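Local coordinates for protein CD1-2 antigen (Gallus gallus, PDB 3DBX) that probably binds lipid antigens in an MHC class I-like groove and displays them to T cells, as in other CD1 family members, at residues K106-T109 with R113-F116; E8-F13 with M176-G181. All coordinates share one frame; numbering follows the deposited sequence.

Contact 1: residues K106-T109 with R113-F116; sequences KLYT and RWSF. With NAG (2-acetamido-2-deoxy-beta-D-glucopyranose), chain E.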
loop_
_atom_site.group_PDB
_atom_site.type_symbol
_atom_site.label_atom_id
_atom_site.label_comp_id
_atom_site.label_asym_id
_atom_site.label_seq_id
_atom_site.Cartn_x
_atom_site.Cartn_y
_atom_site.Cartn_z
ATOM N N LYS A 106 6.137 -6.047 -15.271
ATOM C CA LYS A 106 6.230 -4.691 -15.812
ATOM C C LYS A 106 6.560 -4.768 -17.294
ATOM O O LYS A 106 7.408 -5.568 -17.690
ATOM C CB LYS A 106 7.334 -3.914 -15.092
ATOM C CG LYS A 106 7.256 -2.389 -15.214
ATOM C CD LYS A 106 8.147 -1.718 -14.163
ATOM C CE LYS A 106 7.420 -0.559 -13.454
ATOM N NZ LYS A 106 8.014 -0.205 -12.114
ATOM N N LEU A 107 5.888 -3.945 -18.108
ATOM C CA LEU A 107 6.241 -3.784 -19.538
ATOM C C LEU A 107 6.836 -2.409 -19.841
ATOM O O LEU A 107 6.127 -1.390 -19.810
ATOM C CB LEU A 107 5.029 -4.012 -20.457
ATOM C CG LEU A 107 4.075 -5.209 -20.336
ATOM C CD1 LEU A 107 3.363 -5.384 -21.672
ATOM C CD2 LEU A 107 4.790 -6.503 -19.968
ATOM N N TYR A 108 8.133 -2.391 -20.140
ATOM C CA TYR A 108 8.811 -1.174 -20.599
ATOM C C TYR A 108 8.504 -0.978 -22.074
ATOM O O TYR A 108 8.393 -1.953 -22.822
ATOM C CB TYR A 108 10.331 -1.259 -20.381
ATOM C CG TYR A 108 10.722 -1.599 -18.957
ATOM C CD1 TYR A 108 10.789 -0.611 -17.976
ATOM C CD2 TYR A 108 11.006 -2.912 -18.586
ATOM C CE1 TYR A 108 11.134 -0.919 -16.667
ATOM C CE2 TYR A 108 11.357 -3.230 -17.281
ATOM C CZ TYR A 108 11.418 -2.229 -16.326
ATOM O OH TYR A 108 11.765 -2.542 -15.031
ATOM N N THR A 109 8.363 0.272 -22.500
ATOM C CA THR A 109 8.039 0.537 -23.903
ATOM C C THR A 109 9.272 0.479 -24.827
ATOM O O THR A 109 9.299 1.129 -25.872
ATOM C CB THR A 109 7.201 1.839 -24.088
ATOM O OG1 THR A 109 7.824 2.933 -23.401
ATOM C CG2 THR A 109 5.779 1.644 -23.547
ATOM N N ARG A 113 10.875 -6.926 -20.365
ATOM C CA ARG A 113 9.936 -7.134 -19.257
ATOM C C ARG A 113 10.686 -7.381 -17.957
ATOM O O ARG A 113 11.741 -8.018 -17.964
ATOM C CB ARG A 113 9.055 -8.369 -19.494
ATOM C CG ARG A 113 8.094 -8.331 -20.675
ATOM C CD ARG A 113 7.595 -9.754 -20.979
ATOM N NE ARG A 113 8.507 -10.497 -21.851
ATOM C CZ ARG A 113 8.379 -10.556 -23.172
ATOM N NH1 ARG A 113 7.377 -9.922 -23.768
ATOM N NH2 ARG A 113 9.251 -11.241 -23.901
ATOM N N TRP A 114 10.132 -6.905 -16.846
ATOM C CA TRP A 114 10.594 -7.334 -15.534
ATOM C C TRP A 114 9.499 -8.183 -14.888
ATOM O O TRP A 114 8.368 -7.724 -14.740
ATOM C CB TRP A 114 10.960 -6.137 -14.646
ATOM C CG TRP A 114 11.530 -6.513 -13.277
ATOM C CD1 TRP A 114 12.455 -7.497 -13.006
ATOM C CD2 TRP A 114 11.234 -5.888 -12.013
ATOM N NE1 TRP A 114 12.728 -7.531 -11.656
ATOM C CE2 TRP A 114 12.004 -6.553 -11.025
ATOM C CE3 TRP A 114 10.389 -4.836 -11.619
ATOM C CZ2 TRP A 114 11.951 -6.202 -9.667
ATOM C CZ3 TRP A 114 10.345 -4.485 -10.264
ATOM C CH2 TRP A 114 11.119 -5.169 -9.309
ATOM N N SER A 115 9.840 -9.420 -14.531
ATOM C CA SER A 115 8.894 -10.344 -13.903
ATOM C C SER A 115 9.527 -10.970 -12.671
ATOM O O SER A 115 10.720 -11.239 -12.661
ATOM C CB SER A 115 8.475 -11.441 -14.884
ATOM O OG SER A 115 7.602 -10.945 -15.901
ATOM N N PHE A 116 8.731 -11.197 -11.629
ATOM C CA PHE A 116 9.244 -11.792 -10.390
ATOM C C PHE A 116 8.179 -12.569 -9.619
ATOM O O PHE A 116 6.985 -12.282 -9.736
ATOM C CB PHE A 116 9.892 -10.725 -9.489
ATOM C CG PHE A 116 8.929 -9.658 -8.999
ATOM C CD1 PHE A 116 8.814 -8.447 -9.671
ATOM C CD2 PHE A 116 8.153 -9.865 -7.847
ATOM C CE1 PHE A 116 7.943 -7.467 -9.210
ATOM C CE2 PHE A 116 7.285 -8.902 -7.402
ATOM C CZ PHE A 116 7.176 -7.696 -8.096
HETATM C C1 NAG E . 15.273 -1.258 -22.307
HETATM C C2 NAG E . 16.755 -0.871 -22.241
HETATM C C3 NAG E . 17.412 -1.601 -21.070
HETATM C C4 NAG E . 16.673 -1.290 -19.762
HETATM C C5 NAG E . 15.159 -1.476 -19.920
HETATM C C6 NAG E . 14.421 -0.941 -18.699
HETATM C C7 NAG E . 17.786 -0.153 -24.340
HETATM C C8 NAG E . 19.233 -0.062 -24.738
HETATM N N2 NAG E . 17.449 -1.130 -23.493
HETATM O O3 NAG E . 18.760 -1.207 -20.962
HETATM O O4 NAG E . 17.154 -2.099 -18.702
HETATM O O5 NAG E . 14.666 -0.838 -21.093
HETATM O O6 NAG E . 14.176 0.441 -18.835
HETATM O O7 NAG E . 16.974 0.651 -24.797
#
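K106 and W114 form an antiparallel hydrogen-bonded pair: K106 N donates to W114 O over 2.8 Å, nearly straight at 168° and in the carbonyl plane, while W114 N returns a longer, more bent bond of 3.1 Å to K106 O. One step on, L107 and R113 make a non-hydrogen-bonded pair whose side chains run alongside each other, L107 CD2 lying 3.8 Å from R113 CG, on the face where they also touch helix 156-180. The ring of Y108 spans K106, W114 and the glycan. With CG anti to the carbonyl carbon (chi1 -53°), the side chain leaves CB back over the hairpin. NAG C6 rests over the centre of one Y108 ring face, with Y108 CG 3.8 Å from it, and Y108 CD1 is 3.6 Å from NAG O6. Farther along, Y108 CE2 reaches W114 CB at 3.9 Å and the tip, Y108 OH, meets the same CB at 3.7 Å. K106 CG sits across the opposite ring face, toward its rim. This sugar is carried by N110 in the connecting loop, so Y108 packs under the glycan of its own hairpin. The arrangement is a β-hairpin of the antiparallel sheet that floors an MHC class I-like platform.

Contact 2: residues E8-F13 with M176-G181; sequences EESQFF and MLHEEG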
loop_
_atom_site.group_PDB
_atom_site.type_symbol
_atom_site.label_atom_id
_atom_site.label_comp_id
_atom_site.label_asym_id
_atom_site.label_seq_id
_atom_site.Cartn_x
_atom_site.Cartn_y
_atom_site.Cartn_z
ATOM N N GLU A 8 4.969 4.450 -17.215
ATOM C CA GLU A 8 4.960 2.988 -17.339
ATOM C C GLU A 8 4.672 2.302 -15.996
ATOM O O GLU A 8 4.883 1.089 -15.852
ATOM C CB GLU A 8 6.291 2.488 -17.919
ATOM C CG GLU A 8 7.506 2.940 -17.119
ATOM C CD GLU A 8 8.812 2.339 -17.609
ATOM O OE1 GLU A 8 9.147 2.476 -18.811
ATOM O OE2 GLU A 8 9.522 1.745 -16.769
ATOM N N GLU A 9 4.217 3.092 -15.017
ATOM C CA GLU A 9 3.587 2.563 -13.812
ATOM C C GLU A 9 2.282 1.922 -14.247
ATOM O O GLU A 9 1.781 0.998 -13.607
ATOM C CB GLU A 9 3.299 3.678 -12.790
ATOM C CG GLU A 9 4.502 4.079 -11.892
ATOM C CD GLU A 9 4.149 5.066 -10.747
ATOM O OE1 GLU A 9 2.999 5.068 -10.249
ATOM O OE2 GLU A 9 5.047 5.830 -10.326
ATOM N N SER A 10 1.747 2.416 -15.362
ATOM C CA SER A 10 0.455 1.969 -15.865
ATOM C C SER A 10 0.497 0.587 -16.511
ATOM O O SER A 10 -0.549 -0.022 -16.724
ATOM C CB SER A 10 -0.144 2.996 -16.820
ATOM O OG SER A 10 -1.557 2.964 -16.716
ATOM N N GLN A 11 1.701 0.105 -16.824
ATOM C CA GLN A 11 1.895 -1.250 -17.345
ATOM C C GLN A 11 2.660 -2.147 -16.360
ATOM O O GLN A 11 3.504 -2.965 -16.757
ATOM C CB GLN A 11 2.563 -1.190 -18.725
ATOM C CG GLN A 11 1.676 -0.487 -19.737
ATOM C CD GLN A 11 2.351 -0.233 -21.053
ATOM O OE1 GLN A 11 3.337 0.502 -21.134
ATOM N NE2 GLN A 11 1.808 -0.827 -22.107
ATOM N N PHE A 12 2.350 -1.966 -15.074
ATOM C CA PHE A 12 2.937 -2.740 -13.988
ATOM C C PHE A 12 1.811 -3.472 -13.270
ATOM O O PHE A 12 1.007 -2.869 -12.527
ATOM C CB PHE A 12 3.719 -1.825 -13.023
ATOM C CG PHE A 12 4.551 -2.561 -11.958
ATOM C CD1 PHE A 12 4.893 -3.901 -12.084
ATOM C CD2 PHE A 12 5.030 -1.869 -10.845
ATOM C CE1 PHE A 12 5.673 -4.553 -11.107
ATOM C CE2 PHE A 12 5.813 -2.508 -9.884
ATOM C CZ PHE A 12 6.129 -3.856 -10.021
ATOM N N PHE A 13 1.762 -4.774 -13.510
ATOM C CA PHE A 13 0.776 -5.671 -12.918
ATOM C C PHE A 13 1.378 -6.412 -11.724
ATOM O O PHE A 13 2.437 -7.005 -11.848
ATOM C CB PHE A 13 0.331 -6.682 -13.970
ATOM C CG PHE A 13 -0.765 -7.576 -13.513
ATOM C CD1 PHE A 13 -2.044 -7.060 -13.256
ATOM C CD2 PHE A 13 -0.541 -8.927 -13.329
ATOM C CE1 PHE A 13 -3.082 -7.888 -12.831
ATOM C CE2 PHE A 13 -1.574 -9.763 -12.890
ATOM C CZ PHE A 13 -2.846 -9.237 -12.657
ATOM N N MET A 176 -4.523 -5.236 -22.822
ATOM C CA MET A 176 -5.971 -5.112 -22.918
ATOM C C MET A 176 -6.542 -4.206 -21.807
ATOM O O MET A 176 -7.442 -3.399 -22.065
ATOM C CB MET A 176 -6.632 -6.497 -22.967
ATOM C CG MET A 176 -6.194 -7.325 -24.207
ATOM S SD MET A 176 -6.981 -8.936 -24.522
ATOM C CE MET A 176 -8.340 -8.481 -25.607
ATOM N N LEU A 177 -5.982 -4.300 -20.600
ATOM C CA LEU A 177 -6.459 -3.501 -19.466
ATOM C C LEU A 177 -6.096 -2.039 -19.658
ATOM O O LEU A 177 -6.872 -1.143 -19.325
ATOM C CB LEU A 177 -5.866 -3.993 -18.146
ATOM C CG LEU A 177 -6.308 -5.331 -17.528
ATOM C CD1 LEU A 177 -5.461 -5.606 -16.302
ATOM C CD2 LEU A 177 -7.799 -5.370 -17.190
ATOM N N HIS A 178 -4.895 -1.815 -20.183
ATOM C CA HIS A 178 -4.393 -0.488 -20.462
ATOM C C HIS A 178 -5.312 0.245 -21.454
ATOM O O HIS A 178 -5.610 1.415 -21.264
ATOM C CB HIS A 178 -2.969 -0.607 -21.015
ATOM C CG HIS A 178 -2.226 0.686 -21.069
ATOM N ND1 HIS A 178 -2.008 1.369 -22.247
ATOM C CD2 HIS A 178 -1.646 1.422 -20.092
ATOM C CE1 HIS A 178 -1.324 2.475 -21.994
ATOM N NE2 HIS A 178 -1.087 2.528 -20.693
ATOM N N GLU A 179 -5.761 -0.457 -22.493
ATOM C CA GLU A 179 -6.663 0.070 -23.522
ATOM C C GLU A 179 -8.095 0.417 -23.028
ATOM O O GLU A 179 -8.747 1.323 -23.565
ATOM C CB GLU A 179 -6.677 -0.921 -24.708
ATOM C CG GLU A 179 -7.935 -0.965 -25.575
ATOM C CD GLU A 179 -7.741 -1.759 -26.869
ATOM O OE1 GLU A 179 -6.624 -1.731 -27.437
ATOM O OE2 GLU A 179 -8.712 -2.396 -27.344
ATOM N N GLU A 180 -8.554 -0.295 -22.001
ATOM C CA GLU A 180 -9.927 -0.229 -21.475
ATOM C C GLU A 180 -10.031 0.639 -20.217
ATOM O O GLU A 180 -11.116 1.104 -19.844
ATOM C CB GLU A 180 -10.351 -1.642 -21.035
ATOM C CG GLU A 180 -10.575 -2.611 -22.150
ATOM C CD GLU A 180 -11.792 -2.261 -22.956
ATOM O OE1 GLU A 180 -12.849 -1.990 -22.338
ATOM O OE2 GLU A 180 -11.694 -2.254 -24.199
ATOM N N GLY A 181 -8.909 0.806 -19.532
ATOM C CA GLY A 181 -8.960 1.359 -18.193
ATOM C C GLY A 181 -8.436 2.759 -18.016
ATOM O O GLY A 181 -8.054 3.123 -16.899
#
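H178, on the last turn of helix 156-180, pushes its imidazole into the turn at S10 and Q11, and nearly all the close touching gathers on this one ring. CG anti to the backbone N (chi1 -167°) carries the ring across to the turn. S10 meets it at the edge: CB lies in the ring plane, and S10 OG comes to 3.7 Å from H178 CD2. Q11 comes from above, its CG making an off-centre CH-π contact 4.2 Å from the H178 ring centroid. Beyond CG the Q11 chain is extended, which brings NE2 over the same ring with the amide plane tilted 28° from the imidazole. No hydrogen bond crosses between the two segments; the contact rests on van der Waals touching and the CH-π approach, and S10 O is buried here with no partner.

The rest is looser. S10, Q11 and H178 lie at the surface, each partly exposed, whereas F13 and L177 are buried. These two turn to each other but do not close up; F13 instead sets its ring edge-to-face with F170 and Y173. A type I turn from E9 to F12, leading into strand 12-21, thus abuts the C-terminal end of helix 156-180, the long part of one helical wall of the groove, an arrangement characteristic of the MHC class I-like platform, where helices lie across a β-sheet floor.

In the fold
Segment 8-13 lies near the N terminus and leads into strand 12-21; the chain then runs through most of the platform and comes back to it again at the end of helix 156-180, where contact 2 closes a loop of more than 160 residues. Nested inside that loop, contact 1 closes a short hairpin between strands 97-107 and 113-121. The two contacts meet because strands 12-21 and 97-107 are neighbours in the sheet: L107 N lies 2.9 Å from Q11 O, a probable hydrogen bond, and K106 makes a cation-π contact with F12. Together they join the hairpin, the first strand and helix 156-180 at one end of the platform, after which the chain continues into the immunoglobulin domain.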